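Local coordinates for putative diflavin flavoprotein A 3 (Synechocystis sp., PDB 6H0C) that probably passes electrons from NADH to oxygen, reducing it to water, through a flavodiiron core made of a metallo-beta-lactamase-like and a flavodoxin-like part, at residues I261-Y266 with H320-I325; T327-T332 with D356-K361; A222-Y225 with P231-R234; Y42-D47 with H142-I147; T91-L96 with A119-N124. All coordinates share one frame; numbering follows the deposited sequence.

Interaction 1. Residues I261-Y266 with H320-I325; sequences IYASAY and HAPTPI
Ile325, in the first turn of helix 323-335, reaches across to Ala263 with its longer branch. Its CB stands well back from the loop; with chi1 at -74° CG1 lies anti to the carbonyl carbon and so leaves the helix toward residues 262-263. CG1 then settles against the methyl of Ala263, with Ile325 CG1 3.7 Å from Ala263 CB. A second bend, chi2 -67°, folds the tip back over the main chain instead of letting it run on past the methyl, and Ile325 CD1 comes to 3.8 Å from Ala263 CA. On the strand side, Ile325 CD1 is 4.1 Å from Tyr262 C. The other branch, CG2, lies anti to the backbone N and packs on Leu358 of helix 353-364.

The strand in question, 257-262, comes first in the chain but second across the five-stranded parallel sheet, between 286-291 and 309-313; the order 2-1-3-4-5 marks the flavodoxin fold. The loop that follows it leads into helix 268-281 and corresponds to the loop that holds the FMN phosphate in flavodoxins. Ala263 is its first residue, and its methyl is also approached by the ring of Pro322, the N-cap residue of helix 323-335, with Ala263 CB 4.2 Å from Pro322 CG. Pro315 lies against both Ala263 and Pro322. No hydrogen bond joins the two segments. The strand leading into the loop is tied on both flanks, Ile261 bonding to Ile311 and Gly313, and Tyr262 to Ile290 and Ala292.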
# COMPACT_ATOMS: atom_id res chain seq x y z
N ILE A 261 -0.66 2.14 15.30
CA ILE A 261 -0.25 0.74 15.27
C ILE A 261 -1.44 -0.14 14.88
O ILE A 261 -2.42 -0.21 15.63
CB ILE A 261 0.30 0.31 16.65
CG1 ILE A 261 1.50 1.18 17.02
CG2 ILE A 261 0.63 -1.18 16.65
CD1 ILE A 261 1.92 1.09 18.47
N TYR A 262 -1.38 -0.79 13.72
CA TYR A 262 -2.45 -1.72 13.36
C TYR A 262 -1.91 -3.12 13.06
O TYR A 262 -0.73 -3.30 12.80
CB TYR A 262 -3.27 -1.19 12.18
CG TYR A 262 -2.49 -0.80 10.94
CD1 TYR A 262 -2.16 -1.75 9.99
CD2 TYR A 262 -2.11 0.52 10.72
CE1 TYR A 262 -1.45 -1.39 8.85
CE2 TYR A 262 -1.41 0.88 9.58
CZ TYR A 262 -1.09 -0.08 8.65
OH TYR A 262 -0.39 0.27 7.51
N ALA A 263 -2.79 -4.12 13.12
CA ALA A 263 -2.36 -5.51 13.19
C ALA A 263 -1.66 -6.01 11.92
O ALA A 263 -0.64 -6.70 12.01
CB ALA A 263 -3.55 -6.40 13.51
N SER A 264 -2.22 -5.69 10.75
CA SER A 264 -1.62 -6.12 9.49
C SER A 264 -2.06 -5.24 8.31
O SER A 264 -2.97 -4.41 8.45
CB SER A 264 -1.97 -7.58 9.20
OG SER A 264 -3.33 -7.68 8.83
N ALA A 265 -1.41 -5.45 7.17
CA ALA A 265 -1.52 -4.54 6.03
C ALA A 265 -2.86 -4.61 5.30
O ALA A 265 -3.31 -3.63 4.72
CB ALA A 265 -0.39 -4.81 5.03
N TYR A 266 -3.48 -5.78 5.32
CA TYR A 266 -4.64 -6.02 4.49
C TYR A 266 -5.75 -6.61 5.36
O TYR A 266 -5.48 -7.44 6.22
CB TYR A 266 -4.26 -6.93 3.30
CG TYR A 266 -5.37 -7.17 2.29
CD1 TYR A 266 -5.69 -6.20 1.34
CD2 TYR A 266 -6.09 -8.36 2.29
CE1 TYR A 266 -6.71 -6.42 0.42
CE2 TYR A 266 -7.10 -8.59 1.38
CZ TYR A 266 -7.41 -7.62 0.45
OH TYR A 266 -8.42 -7.85 -0.45
N HIS A 320 -8.91 -13.54 20.80
CA HIS A 320 -7.74 -12.79 21.25
C HIS A 320 -7.20 -11.88 20.17
O HIS A 320 -7.43 -12.09 18.98
CB HIS A 320 -6.62 -13.73 21.70
CG HIS A 320 -6.99 -14.59 22.88
ND1 HIS A 320 -7.40 -15.90 22.75
CD2 HIS A 320 -7.00 -14.32 24.20
CE1 HIS A 320 -7.64 -16.40 23.94
NE2 HIS A 320 -7.41 -15.46 24.85
N ALA A 321 -6.46 -10.86 20.60
CA ALA A 321 -5.68 -10.06 19.68
C ALA A 321 -4.62 -10.95 19.02
O ALA A 321 -4.17 -11.93 19.60
CB ALA A 321 -5.02 -8.89 20.41
N PRO A 322 -4.25 -10.62 17.78
CA PRO A 322 -3.12 -11.28 17.14
C PRO A 322 -1.86 -11.09 17.96
O PRO A 322 -1.69 -10.03 18.58
CB PRO A 322 -3.00 -10.57 15.79
CG PRO A 322 -4.36 -10.00 15.55
CD PRO A 322 -4.86 -9.60 16.91
N THR A 323 -0.98 -12.08 17.97
CA THR A 323 0.25 -12.01 18.73
C THR A 323 1.05 -10.72 18.51
O THR A 323 1.55 -10.14 19.47
CB THR A 323 1.14 -13.20 18.42
OG1 THR A 323 0.48 -14.39 18.87
CG2 THR A 323 2.47 -13.07 19.13
N PRO A 324 1.15 -10.24 17.26
CA PRO A 324 1.90 -8.99 17.05
C PRO A 324 1.30 -7.77 17.74
O PRO A 324 2.03 -6.84 18.11
CB PRO A 324 1.86 -8.82 15.53
CG PRO A 324 1.70 -10.24 15.02
CD PRO A 324 0.76 -10.87 15.99
N ILE A 325 -0.02 -7.75 17.91
CA ILE A 325 -0.67 -6.68 18.67
C ILE A 325 -0.33 -6.81 20.15
O ILE A 325 -0.08 -5.80 20.82
CB ILE A 325 -2.20 -6.69 18.49
CG1 ILE A 325 -2.60 -6.17 17.10
CG2 ILE A 325 -2.88 -5.88 19.59
CD1 ILE A 325 -2.30 -4.69 16.87

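Interaction 2. Residues T327-T332 with D356-K361; sequences TALGIT and DMLENK
Leu329 carries its CG anti to the backbone N (chi1 166°), which extends both methyls away from helix 323-335 toward helix 353-364. Met357 starts out in the same extended way, but its chain then bends twice, at chi2 (-84°) and again at chi3, and this brings the sulfur round to face the leucine. Here two neighbouring helices of the flavodoxin fold, successive in the chain and separated by strand 341-348, lie on the same face of the parallel sheet. Their short segments run almost parallel, at 9° to each other, with axes 12.1 Å apart. At that spacing the backbones stay well separated, and the gap is bridged by long side chains.

Leu329 divides its two methyls between two partners. CD2 meets Met357 tip to tip, with Leu329 CD2 3.9 Å from Met357 SD. CD1 goes to the more buried side, where Leu329 and Leu358 slide past each other in opposite directions and Leu329 CD1 stands 4.1 Å from Leu358 CD2. Lys361 touches more loosely at the outer margin: its CG is 4.4 Å from Leu329 CD2, after which the chain turns away from Leu329 toward the Met357 side of its own helix.

Beneath this layer, Leu358 and Ala328 both rest on Phe312 of strand 309-313, while Ala328 and Thr332 also pack on Ile261. Thr332, turned to the sheet, keeps its hydroxyl satisfied within its own helix: Thr332 OG1 donates to Ala328 O at 2.9 Å, approaching from above the carbonyl plane, and the same oxygen accepts the backbone N-H of Thr332.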
# COMPACT_ATOMS: atom_id res chain seq x y z
N THR A 327 2.44 -8.17 21.54
CA THR A 327 3.81 -7.77 21.78
C THR A 327 3.99 -6.26 21.59
O THR A 327 4.70 -5.63 22.37
CB THR A 327 4.80 -8.54 20.87
OG1 THR A 327 4.50 -8.28 19.50
CG2 THR A 327 4.70 -10.04 21.14
N ALA A 328 3.36 -5.66 20.57
CA ALA A 328 3.39 -4.20 20.41
C ALA A 328 2.83 -3.49 21.65
O ALA A 328 3.33 -2.45 22.07
CB ALA A 328 2.62 -3.76 19.15
N LEU A 329 1.78 -4.07 22.23
CA LEU A 329 1.17 -3.52 23.44
C LEU A 329 2.18 -3.44 24.58
O LEU A 329 2.25 -2.43 25.29
CB LEU A 329 -0.04 -4.37 23.86
CG LEU A 329 -0.61 -4.14 25.26
CD1 LEU A 329 -1.29 -2.80 25.35
CD2 LEU A 329 -1.57 -5.27 25.66
N GLY A 330 2.98 -4.49 24.76
CA GLY A 330 4.00 -4.51 25.79
C GLY A 330 5.05 -3.43 25.60
O GLY A 330 5.44 -2.73 26.54
N ILE A 331 5.51 -3.29 24.36
CA ILE A 331 6.51 -2.28 24.04
C ILE A 331 5.93 -0.89 24.25
O ILE A 331 6.61 -0.00 24.76
CB ILE A 331 7.04 -2.44 22.60
CG1 ILE A 331 7.71 -3.81 22.43
CG2 ILE A 331 7.99 -1.30 22.24
CD1 ILE A 331 8.03 -4.17 20.99
N THR A 332 4.67 -0.71 23.87
CA THR A 332 4.03 0.58 24.03
C THR A 332 3.87 0.93 25.51
O THR A 332 4.21 2.04 25.93
CB THR A 332 2.66 0.61 23.32
OG1 THR A 332 2.85 0.41 21.91
CG2 THR A 332 1.97 1.96 23.54
N ASP A 356 -11.83 -4.86 23.44
CA ASP A 356 -12.08 -4.72 24.87
C ASP A 356 -10.77 -4.84 25.66
O ASP A 356 -10.50 -4.03 26.56
CB ASP A 356 -13.09 -5.77 25.36
CG ASP A 356 -14.45 -5.66 24.67
OD1 ASP A 356 -14.80 -4.55 24.20
OD2 ASP A 356 -15.16 -6.69 24.61
N MET A 357 -9.95 -5.83 25.32
CA MET A 357 -8.68 -6.05 26.01
C MET A 357 -7.81 -4.79 25.94
O MET A 357 -7.32 -4.30 26.97
CB MET A 357 -7.95 -7.25 25.41
CG MET A 357 -6.66 -7.64 26.12
SD MET A 357 -5.22 -6.69 25.60
CE MET A 357 -5.04 -7.21 23.89
N LEU A 358 -7.62 -4.27 24.74
CA LEU A 358 -6.81 -3.07 24.55
C LEU A 358 -7.37 -1.85 25.29
O LEU A 358 -6.62 -1.11 25.95
CB LEU A 358 -6.68 -2.76 23.06
CG LEU A 358 -5.80 -3.71 22.25
CD1 LEU A 358 -5.89 -3.37 20.77
CD2 LEU A 358 -4.35 -3.66 22.73
N GLU A 359 -8.67 -1.62 25.19
CA GLU A 359 -9.29 -0.48 25.85
C GLU A 359 -9.03 -0.55 27.35
O GLU A 359 -8.63 0.43 27.98
CB GLU A 359 -10.79 -0.44 25.55
CG GLU A 359 -11.55 0.69 26.23
CD GLU A 359 -13.00 0.77 25.77
OE1 GLU A 359 -13.70 -0.25 25.84
OE2 GLU A 359 -13.42 1.86 25.33
N ASN A 360 -9.25 -1.73 27.92
CA ASN A 360 -9.07 -1.97 29.34
C ASN A 360 -7.64 -1.78 29.81
O ASN A 360 -7.40 -1.19 30.87
CB ASN A 360 -9.52 -3.37 29.71
CG ASN A 360 -11.00 -3.49 29.79
OD1 ASN A 360 -11.69 -2.52 30.08
ND2 ASN A 360 -11.52 -4.69 29.54
N LYS A 361 -6.69 -2.30 29.03
CA LYS A 361 -5.29 -2.23 29.41
C LYS A 361 -4.80 -0.78 29.39
O LYS A 361 -4.08 -0.34 30.29
CB LYS A 361 -4.43 -3.11 28.50
CG LYS A 361 -4.23 -4.52 29.05
CD LYS A 361 -5.54 -5.10 29.52
CE LYS A 361 -5.36 -6.40 30.28
NZ LYS A 361 -6.67 -7.07 30.51

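Interaction 3. Residues A222-Y225 with P231-R234; sequences AQTY and PLVR
Thr224 OG1 is gripped by two nitrogens of Arg234. Arg234 NE donates to Thr224 OG1 at 2.8 Å and Arg234 NH2 to the same oxygen at 2.9 Å; the hydroxyl sits at the edge of the guanidinium, close to its plane. Since both N-H groups converge on one acceptor, each bond is bent, at 148° and 142°. Arg234 leaves its backbone extended and bends at chi3, turning the NE side of its guanidinium to the hydroxyl. The site is the start of strand 224-227, an outermost strand of the second sheet of the metallo-beta-lactamase fold, and the returning chain pairs with it through a single antiparallel bridge. Tyr225 and Val233 form a hydrogen-bonded pair there: Tyr225 N donates to Val233 O at 2.8 Å, and Val233 N to Tyr225 O at 2.9 Å, the latter nearly straight at 170°. On one side of this bridge the two side chains lean together, with Tyr225 CB 3.7 Å from Val233 CB, and the tyrosine ring stacks with Phe174. Asp185 accepts the backbone N-H of Arg234. Beyond the bridge a water links the two segments, donating to Gln223 O at 2.7 Å and to Arg234 O at 3.0 Å.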
# COMPACT_ATOMS: atom_id res chain seq x y z
N ALA A 222 15.28 7.53 -14.82
CA ALA A 222 14.04 7.16 -15.49
C ALA A 222 13.39 8.35 -16.19
O ALA A 222 13.43 9.46 -15.70
CB ALA A 222 13.07 6.55 -14.49
N GLN A 223 12.79 8.09 -17.34
CA GLN A 223 12.03 9.10 -18.07
C GLN A 223 10.52 8.85 -17.98
O GLN A 223 9.71 9.67 -18.44
CB GLN A 223 12.47 9.13 -19.53
CG GLN A 223 13.96 9.42 -19.71
CD GLN A 223 14.32 10.84 -19.33
OE1 GLN A 223 15.08 11.07 -18.39
NE2 GLN A 223 13.80 11.81 -20.08
N THR A 224 10.15 7.71 -17.41
CA THR A 224 8.75 7.33 -17.22
C THR A 224 8.62 6.58 -15.91
O THR A 224 9.45 5.72 -15.61
CB THR A 224 8.23 6.43 -18.37
OG1 THR A 224 8.43 7.07 -19.63
CG2 THR A 224 6.74 6.10 -18.19
N TYR A 225 7.60 6.91 -15.12
CA TYR A 225 7.17 6.04 -14.04
C TYR A 225 6.01 5.19 -14.53
O TYR A 225 5.07 5.72 -15.13
CB TYR A 225 6.72 6.82 -12.81
CG TYR A 225 7.76 7.71 -12.14
CD1 TYR A 225 9.12 7.40 -12.17
CD2 TYR A 225 7.36 8.85 -11.47
CE1 TYR A 225 10.04 8.22 -11.54
CE2 TYR A 225 8.28 9.68 -10.84
CZ TYR A 225 9.61 9.36 -10.87
OH TYR A 225 10.49 10.21 -10.23
N PRO A 231 -2.72 6.80 -15.20
CA PRO A 231 -1.89 6.92 -16.40
C PRO A 231 -0.43 6.68 -16.08
O PRO A 231 -0.01 6.83 -14.92
CB PRO A 231 -2.11 8.37 -16.83
CG PRO A 231 -2.41 9.08 -15.55
CD PRO A 231 -3.23 8.10 -14.74
N LEU A 232 0.35 6.31 -17.09
CA LEU A 232 1.79 6.28 -16.93
C LEU A 232 2.28 7.72 -16.74
O LEU A 232 1.66 8.66 -17.24
CB LEU A 232 2.47 5.61 -18.13
CG LEU A 232 2.40 4.08 -18.08
CD1 LEU A 232 1.01 3.59 -18.47
CD2 LEU A 232 3.46 3.45 -18.95
N VAL A 233 3.36 7.88 -15.99
CA VAL A 233 3.85 9.20 -15.64
C VAL A 233 5.05 9.55 -16.51
O VAL A 233 6.18 9.10 -16.26
CB VAL A 233 4.25 9.27 -14.14
CG1 VAL A 233 4.55 10.72 -13.75
CG2 VAL A 233 3.14 8.68 -13.27
N ARG A 234 4.80 10.34 -17.55
CA ARG A 234 5.88 10.80 -18.41
C ARG A 234 5.97 12.33 -18.44
O ARG A 234 7.01 12.92 -18.15
CB ARG A 234 5.70 10.26 -19.83
CG ARG A 234 6.80 10.73 -20.79
CD ARG A 234 6.82 9.89 -22.04
NE ARG A 234 7.27 8.52 -21.77
CZ ARG A 234 7.06 7.49 -22.58
NH1 ARG A 234 6.42 7.68 -23.73
NH2 ARG A 234 7.50 6.28 -22.26
O HOH W 1 9.89 12.39 -18.52

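Interaction 4. Residues Y42-D47 with H142-I147; sequences YLISAD and HELTFI
Ile44 places its CG2 methyl over one face of the His142 imidazole, a CH-pi contact with Ile44 CG2 3.9 Å from the ring centroid and 17° off the ring normal. The methyl is displaced toward the rim, so that the nearest ring atom is His142 ND1, 3.7 Å from Ile44 CG2. Ala46 adds its methyl obliquely at another part of the ring, with Ala46 CB 3.9 Å from His142 CD2. The second branch of Ile44 serves a different neighbour: chi1 of -56° sets CG1 anti to the carbonyl carbon, leaving CG2 anti to the backbone N and over the imidazole, and Ile44 CD1 passes Leu144 CD2 at 4.1 Å.

These side chains meet between the two sheets of the metallo-beta-lactamase alpha-beta/beta-alpha sandwich. Strand 37-45 belongs to the seven-stranded sheet and strand 143-148 to the five-stranded one, and no hydrogen bond links the two segments, as expected of face-to-face sheet packing. Phe52 of strand 49-52 continues the same layer by touching both Ile44 and Leu144.

In the next shell, carboxylates fix the rotation of the imidazole. His142 ND1 is hydrogen-bonded to Asp162 OD2, from strand 158-162, and NE2 to Asp13 OD2. With a carboxylate at each ring nitrogen, the imidazole would be biased toward its doubly protonated form. Asp13 is in turn held near the strand through its backbone bonding to Ser45.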
# COMPACT_ATOMS: atom_id res chain seq x y z
N TYR A 42 2.23 -4.94 -16.71
CA TYR A 42 3.18 -4.65 -17.79
C TYR A 42 3.84 -5.91 -18.33
O TYR A 42 4.19 -6.82 -17.58
CB TYR A 42 4.25 -3.67 -17.30
CG TYR A 42 3.67 -2.37 -16.76
CD1 TYR A 42 3.31 -2.25 -15.42
CD2 TYR A 42 3.44 -1.28 -17.61
CE1 TYR A 42 2.77 -1.08 -14.92
CE2 TYR A 42 2.90 -0.09 -17.11
CZ TYR A 42 2.56 -0.00 -15.77
OH TYR A 42 2.03 1.16 -15.26
N LEU A 43 4.00 -5.96 -19.64
CA LEU A 43 4.64 -7.09 -20.29
C LEU A 43 5.89 -6.64 -21.03
O LEU A 43 5.82 -5.80 -21.94
CB LEU A 43 3.66 -7.76 -21.24
CG LEU A 43 4.15 -9.05 -21.89
CD1 LEU A 43 4.29 -10.13 -20.84
CD2 LEU A 43 3.16 -9.47 -22.96
N ILE A 44 7.04 -7.16 -20.61
CA ILE A 44 8.26 -7.03 -21.39
C ILE A 44 8.52 -8.34 -22.09
O ILE A 44 8.71 -9.38 -21.45
CB ILE A 44 9.49 -6.66 -20.54
CG1 ILE A 44 9.24 -5.39 -19.74
CG2 ILE A 44 10.71 -6.47 -21.44
CD1 ILE A 44 10.40 -5.02 -18.82
N SER A 45 8.53 -8.30 -23.41
CA SER A 45 8.72 -9.52 -24.18
C SER A 45 9.98 -9.42 -25.02
O SER A 45 9.96 -8.90 -26.12
CB SER A 45 7.50 -9.76 -25.06
OG SER A 45 7.59 -11.04 -25.66
N ALA A 46 11.08 -9.93 -24.48
CA ALA A 46 12.35 -9.90 -25.19
C ALA A 46 12.82 -11.32 -25.39
O ALA A 46 12.00 -12.18 -25.73
CB ALA A 46 13.38 -9.09 -24.44
N ASP A 47 14.11 -11.58 -25.17
CA ASP A 47 14.61 -12.96 -25.17
C ASP A 47 13.87 -13.77 -24.11
O ASP A 47 13.57 -14.95 -24.31
CB ASP A 47 16.11 -13.00 -24.91
CG ASP A 47 16.91 -12.34 -26.00
OD1 ASP A 47 16.37 -12.16 -27.12
OD2 ASP A 47 18.08 -12.00 -25.74
N HIS A 142 17.31 -5.24 -21.78
CA HIS A 142 16.41 -5.16 -20.63
C HIS A 142 17.03 -5.87 -19.44
O HIS A 142 16.54 -6.92 -19.00
CB HIS A 142 15.04 -5.77 -20.95
CG HIS A 142 14.35 -5.16 -22.14
ND1 HIS A 142 13.51 -4.07 -22.04
CD2 HIS A 142 14.37 -5.50 -23.45
CE1 HIS A 142 13.05 -3.76 -23.24
NE2 HIS A 142 13.56 -4.61 -24.11
N GLU A 143 18.13 -5.33 -18.92
CA GLU A 143 18.68 -5.90 -17.70
C GLU A 143 18.12 -5.14 -16.52
O GLU A 143 18.60 -4.06 -16.16
CB GLU A 143 20.21 -5.88 -17.67
CG GLU A 143 20.73 -6.75 -16.52
CD GLU A 143 22.24 -6.86 -16.48
OE1 GLU A 143 22.90 -6.24 -17.34
OE2 GLU A 143 22.75 -7.57 -15.59
N LEU A 144 17.07 -5.71 -15.94
CA LEU A 144 16.34 -5.09 -14.86
C LEU A 144 17.18 -5.00 -13.59
O LEU A 144 17.94 -5.91 -13.27
CB LEU A 144 15.06 -5.88 -14.58
CG LEU A 144 14.20 -6.21 -15.80
CD1 LEU A 144 12.96 -7.02 -15.38
CD2 LEU A 144 13.80 -4.94 -16.56
N THR A 145 17.04 -3.88 -12.88
CA THR A 145 17.59 -3.74 -11.54
C THR A 145 16.45 -3.57 -10.53
O THR A 145 15.49 -2.83 -10.79
CB THR A 145 18.56 -2.54 -11.45
OG1 THR A 145 19.70 -2.81 -12.27
CG2 THR A 145 19.03 -2.33 -10.02
N PHE A 146 16.53 -4.24 -9.39
CA PHE A 146 15.44 -4.18 -8.43
C PHE A 146 15.76 -3.30 -7.23
O PHE A 146 16.89 -3.24 -6.76
CB PHE A 146 15.07 -5.60 -7.99
CG PHE A 146 14.59 -6.46 -9.12
CD1 PHE A 146 15.47 -7.28 -9.81
CD2 PHE A 146 13.27 -6.39 -9.54
CE1 PHE A 146 15.02 -8.05 -10.89
CE2 PHE A 146 12.82 -7.15 -10.61
CZ PHE A 146 13.69 -7.99 -11.28
N ILE A 147 14.74 -2.60 -6.74
CA ILE A 147 14.85 -1.71 -5.59
C ILE A 147 13.70 -1.94 -4.60
O ILE A 147 12.58 -1.45 -4.83
CB ILE A 147 14.81 -0.21 -6.01
CG1 ILE A 147 15.78 0.07 -7.16
CG2 ILE A 147 15.10 0.67 -4.79
CD1 ILE A 147 15.13 0.07 -8.52

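Interaction 5. Residues T91-L96 with A119-N124; sequences TLKLLL and ADAEVN
Val123 and Leu96 make the closer apolar part of this contact, Val123 CG1 lying 3.8 Å from Leu96 CB. It is the root of the leucine that is met, CG being anti to the carbonyl carbon. The valine uses one methyl for everything it does here. With chi1 at -70° CG1 is set anti to the carbonyl carbon and points at the helix, and CG2 is left between the backbone N and the carbonyl carbon. A looser member of the same apolar group is Lys93, which runs its chain past the loop, with Lys93 CG 4.3 Å from Ala121 CB, and carries its ammonium on toward the surface.

The valine methyl also rests on polar backbone: Val123 CG1 is 3.7 Å from Lys93 O. The oxygen is hydrogen-bonded to the hydroxyl of Ser97; the methyl makes van der Waals contact with it. No hydrogen bond joins the two segments, and their contact is one of van der Waals packing.

Residues 119-124 link helix 108-117 to strand 127-129, an outermost strand of the seven-stranded sheet in the metallo-beta-lactamase-like part. Leu118 packs against both Lys93 and Val123 at the start of this loop, and Asn125 touches Leu96 at its far end. Helix 86-98 thus has the loop along one flank, while Leu94 packs on helix 60-70.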
# COMPACT_ATOMS: atom_id res chain seq x y z
N THR A 91 -5.66 -13.93 -8.30
CA THR A 91 -5.36 -13.92 -9.73
C THR A 91 -4.14 -14.77 -10.05
O THR A 91 -4.10 -15.47 -11.07
CB THR A 91 -5.10 -12.50 -10.23
OG1 THR A 91 -6.21 -11.66 -9.91
CG2 THR A 91 -4.87 -12.50 -11.74
N LEU A 92 -3.14 -14.70 -9.18
CA LEU A 92 -1.92 -15.47 -9.36
C LEU A 92 -2.19 -16.97 -9.44
O LEU A 92 -1.58 -17.65 -10.26
CB LEU A 92 -0.92 -15.21 -8.24
CG LEU A 92 -0.09 -13.95 -8.40
CD1 LEU A 92 0.81 -13.79 -7.18
CD2 LEU A 92 0.71 -14.01 -9.69
N LYS A 93 -3.08 -17.47 -8.59
CA LYS A 93 -3.41 -18.90 -8.59
C LYS A 93 -3.84 -19.37 -9.97
O LYS A 93 -3.42 -20.42 -10.45
CB LYS A 93 -4.52 -19.22 -7.58
CG LYS A 93 -4.12 -19.17 -6.11
CD LYS A 93 -5.35 -19.40 -5.21
CE LYS A 93 -5.26 -18.60 -3.90
NZ LYS A 93 -6.54 -18.62 -3.12
N LEU A 94 -4.69 -18.58 -10.62
CA LEU A 94 -5.18 -18.95 -11.95
C LEU A 94 -4.07 -18.80 -12.98
O LEU A 94 -3.82 -19.72 -13.75
CB LEU A 94 -6.38 -18.09 -12.34
CG LEU A 94 -6.90 -18.35 -13.75
CD1 LEU A 94 -7.32 -19.80 -13.89
CD2 LEU A 94 -8.04 -17.41 -14.09
N LEU A 95 -3.42 -17.65 -12.99
CA LEU A 95 -2.36 -17.37 -13.96
C LEU A 95 -1.24 -18.43 -13.93
O LEU A 95 -0.76 -18.89 -14.97
CB LEU A 95 -1.76 -15.99 -13.71
CG LEU A 95 -0.65 -15.57 -14.67
CD1 LEU A 95 -1.20 -15.51 -16.07
CD2 LEU A 95 -0.06 -14.23 -14.27
N LEU A 96 -0.82 -18.81 -12.73
CA LEU A 96 0.28 -19.75 -12.58
C LEU A 96 -0.15 -21.16 -12.94
O LEU A 96 0.68 -21.99 -13.29
CB LEU A 96 0.85 -19.69 -11.16
CG LEU A 96 1.47 -18.33 -10.84
CD1 LEU A 96 2.15 -18.34 -9.48
CD2 LEU A 96 2.46 -17.96 -11.91
N ALA A 119 -0.20 -21.17 0.63
CA ALA A 119 0.14 -22.36 1.40
C ALA A 119 -0.65 -23.60 0.97
O ALA A 119 -0.07 -24.65 0.69
CB ALA A 119 -0.09 -22.10 2.89
N ASP A 120 -1.97 -23.45 0.89
CA ASP A 120 -2.85 -24.57 0.58
C ASP A 120 -3.20 -24.65 -0.90
O ASP A 120 -3.96 -25.52 -1.31
CB ASP A 120 -4.14 -24.49 1.40
CG ASP A 120 -3.92 -24.79 2.86
OD1 ASP A 120 -2.90 -25.43 3.20
OD2 ASP A 120 -4.78 -24.38 3.68
N ALA A 121 -2.67 -23.73 -1.69
CA ALA A 121 -2.91 -23.80 -3.12
C ALA A 121 -2.02 -24.88 -3.71
O ALA A 121 -1.06 -25.33 -3.07
CB ALA A 121 -2.65 -22.46 -3.79
N GLU A 122 -2.33 -25.32 -4.92
CA GLU A 122 -1.55 -26.37 -5.53
C GLU A 122 -0.30 -25.79 -6.20
O GLU A 122 0.74 -26.44 -6.22
CB GLU A 122 -2.39 -27.17 -6.52
CG GLU A 122 -3.60 -27.86 -5.89
CD GLU A 122 -4.07 -29.08 -6.67
OE1 GLU A 122 -3.49 -29.38 -7.73
OE2 GLU A 122 -5.03 -29.74 -6.21
N VAL A 123 -0.41 -24.57 -6.72
CA VAL A 123 0.70 -23.93 -7.44
C VAL A 123 2.00 -24.03 -6.66
O VAL A 123 2.06 -23.75 -5.46
CB VAL A 123 0.42 -22.42 -7.74
CG1 VAL A 123 -0.67 -22.28 -8.80
CG2 VAL A 123 0.05 -21.65 -6.48
N ASN A 124 3.05 -24.45 -7.35
CA ASN A 124 4.36 -24.54 -6.73
C ASN A 124 5.44 -24.02 -7.68
O ASN A 124 6.51 -24.62 -7.81
CB ASN A 124 4.66 -25.98 -6.32
CG ASN A 124 5.51 -26.07 -5.05
OD1 ASN A 124 5.73 -25.07 -4.37
ND2 ASN A 124 5.97 -27.27 -4.74

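How the interactions relate
Interactions 1 and 2 share helix 323-335 of the flavodoxin-like part and touch, Ala321 CB lying 3.9 Å from Met357 CE; interaction 1 is buried against the sheet, whereas interaction 2 extends outward to an exposed lysine. Interactions 3, 4 and 5 belong to the metallo-beta-lactamase-like half. Interactions 3 and 4 reach the same five-stranded sheet and meet where Leu232 CD2 is 4.0 Å from Tyr42 CE2, yet their chemistry differs: the first is a hydrogen-bonded bridge at a sheet edge, the second is packing between sheets, a methyl on an imidazole face plus aliphatic contact. Interaction 5 is a partly exposed helix-loop contact, its nearest atoms about 9 Å from those of interaction 4.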